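Local coordinates for C3-degrading proteinase (CppA protein) (Streptococcus pneumoniae, PDB 3E0R), which probably degrades complement component C3, although it is built from two regions related to the glyoxalase clan, at residues Thr65-Gly70 / Val192-Ser197; Arg71-Arg76 / Leu186-Thr191; Asp95-Leu100 / Gly134-Phe139. All coordinates share one frame; numbering follows the deposited sequence.

Interaction 1: Thr65-Gly70 / Val192-Ser197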
loop_
_atom_site.group_PDB
_atom_site.type_symbol
_atom_site.label_atom_id
_atom_site.label_comp_id
_atom_site.label_asym_id
_atom_site.label_seq_id
_atom_site.Cartn_x
_atom_site.Cartn_y
_atom_site.Cartn_z
ATOM N N THR A 65 -16.763 9.659 7.517
ATOM C CA THR A 65 -15.535 8.943 7.754
ATOM C C THR A 65 -14.813 9.531 8.964
ATOM O O THR A 65 -14.982 10.714 9.285
ATOM C CB THR A 65 -14.680 8.983 6.449
ATOM O OG1 THR A 65 -15.542 8.743 5.329
ATOM C CG2 THR A 65 -13.573 7.946 6.465
ATOM N N ARG A 66 -14.047 8.693 9.656
ATOM C CA ARG A 66 -13.245 9.165 10.762
ATOM C C ARG A 66 -11.880 8.520 10.827
ATOM O O ARG A 66 -11.576 7.590 10.102
ATOM C CB ARG A 66 -13.978 8.978 12.101
ATOM C CG ARG A 66 -14.161 7.544 12.494
ATOM C CD ARG A 66 -14.511 7.373 13.949
ATOM N NE ARG A 66 -14.807 5.964 14.183
ATOM C CZ ARG A 66 -13.918 5.037 14.515
ATOM N NH1 ARG A 66 -14.316 3.781 14.666
ATOM N NH2 ARG A 66 -12.637 5.341 14.694
ATOM N N LYS A 67 -11.064 9.063 11.718
ATOM C CA LYS A 67 -9.701 8.670 11.915
ATOM C C LYS A 67 -9.693 7.348 12.703
ATOM O O LYS A 67 -10.489 7.164 13.627
ATOM C CB LYS A 67 -8.994 9.786 12.698
ATOM C CG LYS A 67 -7.553 10.094 12.257
ATOM C CD LYS A 67 -7.437 11.007 10.970
ATOM C CE LYS A 67 -6.134 11.939 10.969
ATOM N NZ LYS A 67 -5.293 11.984 9.667
ATOM N N VAL A 68 -8.793 6.434 12.349
ATOM C CA VAL A 68 -8.552 5.234 13.187
ATOM C C VAL A 68 -8.086 5.636 14.603
ATOM O O VAL A 68 -7.355 6.602 14.791
ATOM C CB VAL A 68 -7.532 4.211 12.547
ATOM C CG1 VAL A 68 -7.342 2.953 13.468
ATOM C CG2 VAL A 68 -7.956 3.813 11.115
ATOM N N GLU A 69 -8.589 4.908 15.592
ATOM C CA GLU A 69 -8.081 4.962 16.941
ATOM C C GLU A 69 -7.300 3.673 17.164
ATOM O O GLU A 69 -7.830 2.555 17.034
ATOM C CB GLU A 69 -9.212 5.060 17.981
ATOM C CG GLU A 69 -10.018 6.369 17.921
ATOM C CD GLU A 69 -9.196 7.592 18.350
ATOM O OE1 GLU A 69 -8.473 7.483 19.403
ATOM O OE2 GLU A 69 -9.282 8.644 17.632
ATOM N N GLY A 70 -6.029 3.842 17.503
ATOM C CA GLY A 70 -5.166 2.698 17.749
ATOM C C GLY A 70 -4.504 2.285 16.465
ATOM O O GLY A 70 -4.349 3.071 15.550
ATOM N N VAL A 192 -15.908 3.041 7.587
ATOM C CA VAL A 192 -15.957 3.732 8.878
ATOM C C VAL A 192 -14.752 4.686 9.086
ATOM O O VAL A 192 -14.930 5.800 9.666
ATOM C CB VAL A 192 -16.187 2.738 10.095
ATOM C CG1 VAL A 192 -16.056 3.463 11.462
ATOM C CG2 VAL A 192 -17.581 2.013 9.979
ATOM N N THR A 193 -13.578 4.266 8.600
ATOM C CA THR A 193 -12.291 4.897 8.923
ATOM C C THR A 193 -11.493 5.141 7.664
ATOM O O THR A 193 -11.766 4.495 6.653
ATOM C CB THR A 193 -11.431 3.988 9.863
ATOM O OG1 THR A 193 -11.265 2.702 9.234
ATOM C CG2 THR A 193 -12.091 3.835 11.306
ATOM N N TRP A 194 -10.513 6.050 7.721
ATOM C CA TRP A 194 -9.449 6.184 6.657
ATOM C C TRP A 194 -8.357 5.164 6.853
ATOM O O TRP A 194 -7.539 5.289 7.768
ATOM C CB TRP A 194 -8.848 7.608 6.640
ATOM C CG TRP A 194 -9.855 8.671 6.172
ATOM C CD1 TRP A 194 -10.356 8.827 4.899
ATOM C CD2 TRP A 194 -10.509 9.680 6.983
ATOM N NE1 TRP A 194 -11.267 9.859 4.871
ATOM C CE2 TRP A 194 -11.355 10.419 6.123
ATOM C CE3 TRP A 194 -10.419 10.057 8.332
ATOM C CZ2 TRP A 194 -12.119 11.480 6.570
ATOM C CZ3 TRP A 194 -11.179 11.119 8.781
ATOM C CH2 TRP A 194 -12.026 11.820 7.897
ATOM N N ASP A 195 -8.346 4.104 6.058
ATOM C CA ASP A 195 -7.384 2.996 6.290
ATOM C C ASP A 195 -7.255 2.238 4.997
ATOM O O ASP A 195 -7.879 2.619 4.044
ATOM C CB ASP A 195 -7.916 2.037 7.375
ATOM C CG ASP A 195 -6.800 1.208 8.066
ATOM O OD1 ASP A 195 -5.636 1.087 7.591
ATOM O OD2 ASP A 195 -7.124 0.706 9.134
ATOM N N LEU A 196 -6.494 1.146 5.002
ATOM C CA LEU A 196 -6.549 0.150 3.943
ATOM C C LEU A 196 -7.980 -0.467 3.812
ATOM O O LEU A 196 -8.499 -1.054 4.777
ATOM C CB LEU A 196 -5.502 -0.974 4.223
ATOM C CG LEU A 196 -5.496 -2.187 3.262
ATOM C CD1 LEU A 196 -4.834 -1.849 1.862
ATOM C CD2 LEU A 196 -4.848 -3.378 3.955
ATOM N N SER A 197 -8.582 -0.328 2.629
ATOM C CA SER A 197 -9.955 -0.723 2.416
ATOM C C SER A 197 -10.124 -1.817 1.384
ATOM O O SER A 197 -11.114 -2.534 1.419
ATOM C CB SER A 197 -10.780 0.458 1.987
ATOM O OG SER A 197 -10.339 0.984 0.751
HETATM O O HOH W 1 -7.318 7.011 10.079
#
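The indole of W194 has T65 CG2 lying over one face, offset toward the rim: CG2 sits 3.4 Å from the centroid of the five-membered ring and only 12° off its normal, a CH-pi contact. R66 N lies over the same face, toward the six-membered ring, while K67 N comes in obliquely. T65 holds its methyl there because CG2 stands anti to the backbone N; its OG1 turns instead to the carbonyl of P61, and W194 NE1 bonds to the carbonyl of A60. The second flat group, the R66 guanidinium, carries T193 CG2 over one face, 3.7 Å from NH2, and meets V192 CG1 obliquely. Its NH2 makes a salt bridge with D185 and a weak bond back to K67 O.

Between these two flat groups the backbones form a single beta bridge, R66 with T193. R66 N donates to V192 O at 3.0 Å, and W194 N donates to R66 O nearly along the C=O axis; T193 CA approaches that same oxygen in a CA-H...O contact. The bridge ties the loop between strands 53-59 and 74-81, in the N-terminal CppA region, to the run leading into strand 196-203, in the C-terminal one.

Farther on, V68 CG2 packs on T193 CB at 3.7 Å and lies just as close to W194 O. One water extends the link, accepting from V68 N and donating to W194 O. V68 CG2 also lies 3.8 Å from D195 OD2, of a carboxylate engaged by K73.

Interaction 2: Arg71-Arg76 / Leu186-Thr191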
loop_
_atom_site.group_PDB
_atom_site.type_symbol
_atom_site.label_atom_id
_atom_site.label_comp_id
_atom_site.label_asym_id
_atom_site.label_seq_id
_atom_site.Cartn_x
_atom_site.Cartn_y
_atom_site.Cartn_z
ATOM N N ARG A 71 -4.089 1.030 16.433
ATOM C CA ARG A 71 -3.363 0.505 15.312
ATOM C C ARG A 71 -4.278 0.515 14.101
ATOM O O ARG A 71 -5.521 0.301 14.209
ATOM C CB ARG A 71 -2.825 -0.899 15.612
ATOM C CG ARG A 71 -1.460 -0.878 16.197
ATOM C CD ARG A 71 -0.945 -2.260 16.545
ATOM N NE ARG A 71 0.398 -2.160 17.108
ATOM C CZ ARG A 71 1.257 -3.165 17.246
ATOM N NH1 ARG A 71 0.951 -4.393 16.844
ATOM N NH2 ARG A 71 2.444 -2.928 17.792
ATOM N N LYS A 72 -3.673 0.773 12.950
ATOM C CA LYS A 72 -4.427 0.731 11.683
ATOM C C LYS A 72 -4.246 -0.647 11.120
ATOM O O LYS A 72 -3.269 -1.327 11.432
ATOM C CB LYS A 72 -3.908 1.772 10.684
ATOM C CG LYS A 72 -4.072 3.216 11.080
ATOM C CD LYS A 72 -3.695 4.151 9.900
ATOM C CE LYS A 72 -4.906 4.537 9.040
ATOM N NZ LYS A 72 -4.556 5.308 7.789
ATOM N N LYS A 73 -5.173 -1.054 10.261
ATOM C CA LYS A 73 -5.043 -2.320 9.505
ATOM C C LYS A 73 -3.718 -2.300 8.702
ATOM O O LYS A 73 -2.994 -3.281 8.645
ATOM C CB LYS A 73 -6.263 -2.521 8.615
ATOM C CG LYS A 73 -7.561 -2.671 9.386
ATOM C CD LYS A 73 -8.737 -2.917 8.416
ATOM C CE LYS A 73 -10.096 -2.503 9.005
ATOM N NZ LYS A 73 -11.270 -2.866 8.132
ATOM N N LEU A 74 -3.376 -1.145 8.151
ATOM C CA LEU A 74 -2.077 -0.948 7.508
ATOM C C LEU A 74 -1.106 -0.614 8.609
ATOM O O LEU A 74 -1.189 0.447 9.200
ATOM C CB LEU A 74 -2.093 0.177 6.446
ATOM C CG LEU A 74 -0.728 0.334 5.710
ATOM C CD1 LEU A 74 -0.516 -0.744 4.753
ATOM C CD2 LEU A 74 -0.596 1.653 5.022
ATOM N N ALA A 75 -0.216 -1.544 8.910
ATOM C CA ALA A 75 0.871 -1.331 9.846
ATOM C C ALA A 75 1.934 -0.429 9.164
ATOM O O ALA A 75 2.201 0.664 9.651
ATOM C CB ALA A 75 1.456 -2.687 10.325
ATOM N N ARG A 76 2.470 -0.855 8.020
ATOM C CA ARG A 76 3.378 -0.021 7.209
ATOM C C ARG A 76 3.249 -0.332 5.715
ATOM O O ARG A 76 3.117 -1.472 5.365
ATOM C CB ARG A 76 4.834 -0.280 7.581
ATOM C CG ARG A 76 5.394 0.497 8.762
ATOM C CD ARG A 76 6.920 0.607 8.675
ATOM N NE ARG A 76 7.516 -0.722 8.600
ATOM C CZ ARG A 76 8.825 -0.995 8.744
ATOM N NH1 ARG A 76 9.721 -0.048 8.943
ATOM N NH2 ARG A 76 9.252 -2.241 8.669
ATOM N N LEU A 186 -9.391 -2.563 13.954
ATOM C CA LEU A 186 -8.651 -3.517 13.123
ATOM C C LEU A 186 -9.543 -4.412 12.287
ATOM O O LEU A 186 -9.074 -5.065 11.362
ATOM C CB LEU A 186 -7.747 -4.394 14.006
ATOM C CG LEU A 186 -6.457 -3.799 14.548
ATOM C CD1 LEU A 186 -5.703 -4.871 15.382
ATOM C CD2 LEU A 186 -5.649 -3.241 13.386
ATOM N N THR A 187 -10.827 -4.489 12.643
ATOM C CA THR A 187 -11.835 -5.208 11.832
ATOM C C THR A 187 -13.084 -4.367 11.449
ATOM O O THR A 187 -14.080 -4.908 10.945
ATOM C CB THR A 187 -12.266 -6.498 12.536
ATOM O OG1 THR A 187 -13.111 -6.180 13.648
ATOM C CG2 THR A 187 -11.028 -7.298 13.016
ATOM N N VAL A 188 -13.004 -3.048 11.609
ATOM C CA VAL A 188 -14.135 -2.146 11.338
ATOM C C VAL A 188 -14.578 -2.190 9.843
ATOM O O VAL A 188 -13.757 -2.318 8.926
ATOM C CB VAL A 188 -13.768 -0.670 11.789
ATOM C CG1 VAL A 188 -12.811 -0.006 10.819
ATOM C CG2 VAL A 188 -14.963 0.184 11.947
ATOM N N ASP A 189 -15.875 -2.075 9.583
ATOM C CA ASP A 189 -16.323 -1.905 8.211
ATOM C C ASP A 189 -15.527 -0.767 7.492
ATOM O O ASP A 189 -15.261 0.292 8.082
ATOM C CB ASP A 189 -17.824 -1.628 8.168
ATOM C CG ASP A 189 -18.353 -1.568 6.758
ATOM O OD1 ASP A 189 -17.835 -2.323 5.897
ATOM O OD2 ASP A 189 -19.297 -0.792 6.505
ATOM N N ASN A 190 -15.172 -0.998 6.226
ATOM C CA ASN A 190 -14.190 -0.161 5.553
ATOM C C ASN A 190 -14.638 1.237 5.169
ATOM O O ASN A 190 -13.821 2.061 4.729
ATOM C CB ASN A 190 -13.549 -0.885 4.354
ATOM C CG ASN A 190 -14.462 -1.045 3.157
ATOM O OD1 ASN A 190 -13.979 -1.041 2.041
ATOM N ND2 ASN A 190 -15.735 -1.278 3.370
ATOM N N THR A 191 -15.930 1.496 5.344
ATOM C CA THR A 191 -16.496 2.819 5.204
ATOM C C THR A 191 -16.294 3.665 6.475
ATOM O O THR A 191 -16.507 4.876 6.444
ATOM C CB THR A 191 -18.001 2.703 4.989
ATOM O OG1 THR A 191 -18.539 1.937 6.069
ATOM C CG2 THR A 191 -18.313 1.998 3.688
#
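K73 sets out with CG anti to its own carbonyl carbon (chi1 -63°) and then runs extended to the amine, which carries NZ across to V188 O. On the way its methylenes pass the carbonyl of L186, with CG 3.5 Å from L186 O and CE 3.6 Å from the same oxygen. NZ then donates to V188 O at 2.7 Å, lying in the carbonyl plane with a C=O...N angle of 149°. The carbonyl of N235 is a second acceptor for the ammonium of this buried lysine, and the two backbone carbonyls would be expected to offset part of its charge. CE also lies 4.1 Å from V188 CG1, a looser apolar contact.

L186 answers from the other segment. Its CG likewise stands anti to the carbonyl carbon, and CD2 faces two backbone oxygens, R71 O and K72 O, each 3.6 Å away. L186 also packs on H158 and A181. H158 lies on strand 151-159, and its ND1 hydrogen-bonds to K72 O.

The contact thus fastens the irregular loop between strands 176-180 and 196-203 to the run leading into strand 74-81. Just beyond it, that strand has a classic beta bulge, A75 and R76 both facing E156 of its antiparallel neighbour 151-159 in the mixed sheet.

Interaction 3: Asp95-Leu100 / Gly134-Phe139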
loop_
_atom_site.group_PDB
_atom_site.type_symbol
_atom_site.label_atom_id
_atom_site.label_comp_id
_atom_site.label_asym_id
_atom_site.label_seq_id
_atom_site.Cartn_x
_atom_site.Cartn_y
_atom_site.Cartn_z
ATOM N N ASP A 95 11.801 18.523 3.641
ATOM C CA ASP A 95 12.194 18.868 5.005
ATOM C C ASP A 95 11.671 17.870 6.064
ATOM O O ASP A 95 12.238 17.807 7.148
ATOM C CB ASP A 95 11.767 20.323 5.323
ATOM C CG ASP A 95 12.427 21.352 4.378
ATOM O OD1 ASP A 95 13.528 21.047 3.875
ATOM O OD2 ASP A 95 11.867 22.455 4.121
ATOM N N SER A 96 10.662 17.049 5.740
ATOM C CA SER A 96 9.754 16.489 6.786
ATOM C C SER A 96 9.708 14.979 7.049
ATOM O O SER A 96 8.661 14.438 7.485
ATOM C CB SER A 96 8.314 16.952 6.501
ATOM O OG SER A 96 7.550 16.961 7.703
ATOM N N ILE A 97 10.818 14.285 6.839
ATOM C CA ILE A 97 10.827 12.833 7.058
ATOM C C ILE A 97 10.599 12.522 8.559
ATOM O O ILE A 97 10.810 13.369 9.418
ATOM C CB ILE A 97 12.089 12.172 6.441
ATOM C CG1 ILE A 97 13.337 12.409 7.309
ATOM C CG2 ILE A 97 12.300 12.706 5.007
ATOM C CD1 ILE A 97 14.583 11.708 6.777
ATOM N N HIS A 98 10.095 11.328 8.864
ATOM C CA HIS A 98 9.886 10.917 10.269
ATOM C C HIS A 98 11.173 10.321 10.856
ATOM O O HIS A 98 11.457 10.532 12.005
ATOM C CB HIS A 98 8.735 9.908 10.399
ATOM C CG HIS A 98 8.470 9.459 11.812
ATOM N ND1 HIS A 98 7.864 10.270 12.758
ATOM C CD2 HIS A 98 8.705 8.277 12.428
ATOM C CE1 HIS A 98 7.754 9.611 13.897
ATOM N NE2 HIS A 98 8.263 8.404 13.729
ATOM N N ARG A 99 11.938 9.575 10.056
ATOM C CA ARG A 99 13.131 8.857 10.539
ATOM C C ARG A 99 13.984 8.410 9.369
ATOM O O ARG A 99 13.442 8.040 8.311
ATOM C CB ARG A 99 12.679 7.638 11.299
ATOM C CG ARG A 99 13.661 7.132 12.294
ATOM C CD ARG A 99 13.012 5.970 13.067
ATOM N NE ARG A 99 11.838 6.385 13.826
ATOM C CZ ARG A 99 11.875 6.881 15.047
ATOM N NH1 ARG A 99 13.033 7.039 15.670
ATOM N NH2 ARG A 99 10.753 7.225 15.642
ATOM N N LEU A 100 15.295 8.440 9.552
ATOM C CA LEU A 100 16.263 8.153 8.507
ATOM C C LEU A 100 17.009 6.897 8.872
ATOM O O LEU A 100 17.322 6.674 10.036
ATOM C CB LEU A 100 17.244 9.331 8.351
ATOM C CG LEU A 100 18.290 9.406 7.214
ATOM C CD1 LEU A 100 17.709 9.318 5.760
ATOM C CD2 LEU A 100 19.103 10.705 7.392
ATOM N N GLY A 134 21.143 8.892 13.232
ATOM C CA GLY A 134 20.697 9.965 14.126
ATOM C C GLY A 134 20.812 11.345 13.496
ATOM O O GLY A 134 19.808 12.031 13.270
ATOM N N GLU A 135 22.037 11.752 13.193
ATOM C CA GLU A 135 22.267 13.082 12.659
ATOM C C GLU A 135 22.030 13.099 11.146
ATOM O O GLU A 135 22.766 12.464 10.388
ATOM C CB GLU A 135 23.675 13.533 13.008
ATOM C CG GLU A 135 23.941 13.546 14.511
ATOM C CD GLU A 135 25.414 13.591 14.832
ATOM O OE1 GLU A 135 26.196 13.912 13.915
ATOM O OE2 GLU A 135 25.792 13.313 15.996
ATOM N N LYS A 136 20.989 13.815 10.721
ATOM C CA LYS A 136 20.611 13.878 9.302
ATOM C C LYS A 136 21.762 14.515 8.510
ATOM O O LYS A 136 22.321 15.525 8.953
ATOM C CB LYS A 136 19.306 14.686 9.123
ATOM C CG LYS A 136 18.519 14.414 7.818
ATOM C CD LYS A 136 17.171 15.206 7.763
ATOM C CE LYS A 136 16.540 15.254 6.349
ATOM N NZ LYS A 136 15.340 16.161 6.271
ATOM N N PRO A 137 22.173 13.893 7.385
ATOM C CA PRO A 137 23.088 14.578 6.485
ATOM C C PRO A 137 22.367 15.486 5.501
ATOM O O PRO A 137 21.133 15.546 5.477
ATOM C CB PRO A 137 23.787 13.437 5.735
ATOM C CG PRO A 137 22.944 12.258 5.902
ATOM C CD PRO A 137 21.870 12.536 6.914
ATOM N N GLU A 138 23.160 16.201 4.713
ATOM C CA GLU A 138 22.669 16.987 3.595
ATOM C C GLU A 138 22.842 16.115 2.364
ATOM O O GLU A 138 23.858 15.426 2.229
ATOM C CB GLU A 138 23.471 18.285 3.453
ATOM C CG GLU A 138 23.576 19.114 4.742
ATOM C CD GLU A 138 24.494 20.310 4.594
ATOM O OE1 GLU A 138 24.871 20.622 3.446
ATOM O OE2 GLU A 138 24.841 20.950 5.614
ATOM N N PHE A 139 21.843 16.137 1.481
ATOM C CA PHE A 139 21.818 15.271 0.298
ATOM C C PHE A 139 21.928 16.065 -1.010
ATOM O O PHE A 139 21.174 17.017 -1.236
ATOM C CB PHE A 139 20.547 14.410 0.300
ATOM C CG PHE A 139 20.517 13.373 1.401
ATOM C CD1 PHE A 139 21.201 12.169 1.255
ATOM C CD2 PHE A 139 19.814 13.608 2.582
ATOM C CE1 PHE A 139 21.185 11.216 2.262
ATOM C CE2 PHE A 139 19.785 12.655 3.598
ATOM C CZ PHE A 139 20.468 11.455 3.434
#
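L100 meets P137 tip to tip, its CD2 only 3.4 Å from P137 CD, tighter than usual for two carbons. L100 CG stands anti to the backbone N (chi1 -173°), and its two methyls divide the work: CD2 takes P137 and also touches K136 CG at 3.8 Å, while CD1 reaches F139 CZ at 4.2 Å. The K136 side chain crosses that of L100 at about a right angle. With CG anti to the backbone N (chi1 -158°) and the chain extended beyond it, K136 passes I97, whose CB points toward the loop and whose CD1 lies 4.1 Å from K136 CE. The K136 NZ ends 3.6 Å from D95 O.

This is a surface contact held by packing, with no hydrogen bond between the segments. It lays the loop that follows strand 131-132 over the start of strand 99-102, near one border of the mixed sheet. That start carries a classic beta bulge, H98 and R99 both facing E110 on strand 107-112.

L91 of helix 84-91 touches I97, L100 and F139 alike, and the F139 ring meets Y107 edge-to-face. The D95 carboxylate is not in contact with K136: OD1 and NZ are 5.7 Å apart.

In the fold
Interactions 1 and 2 are neighbours, their centres 6 Å apart, and D195 joins them: its OD2 lies 2.9 Å from K73 N and its OD1 3.2 Å from L74 N, both probable hydrogen bonds. K72 NZ also comes 3.0 Å from W194 O. Together they link consecutive pieces of one chain, 65-70 then 71-76, to 192-197 and 186-191, so the later piece of the first run pairs with the earlier piece of the second. Interaction 3 stands apart, its centre about 28 Å from that of interaction 1 and 29 Å from that of interaction 2. It nevertheless reaches the same seven-stranded sheet as interaction 2, through strand 99-102 where interaction 2 uses strand 74-81.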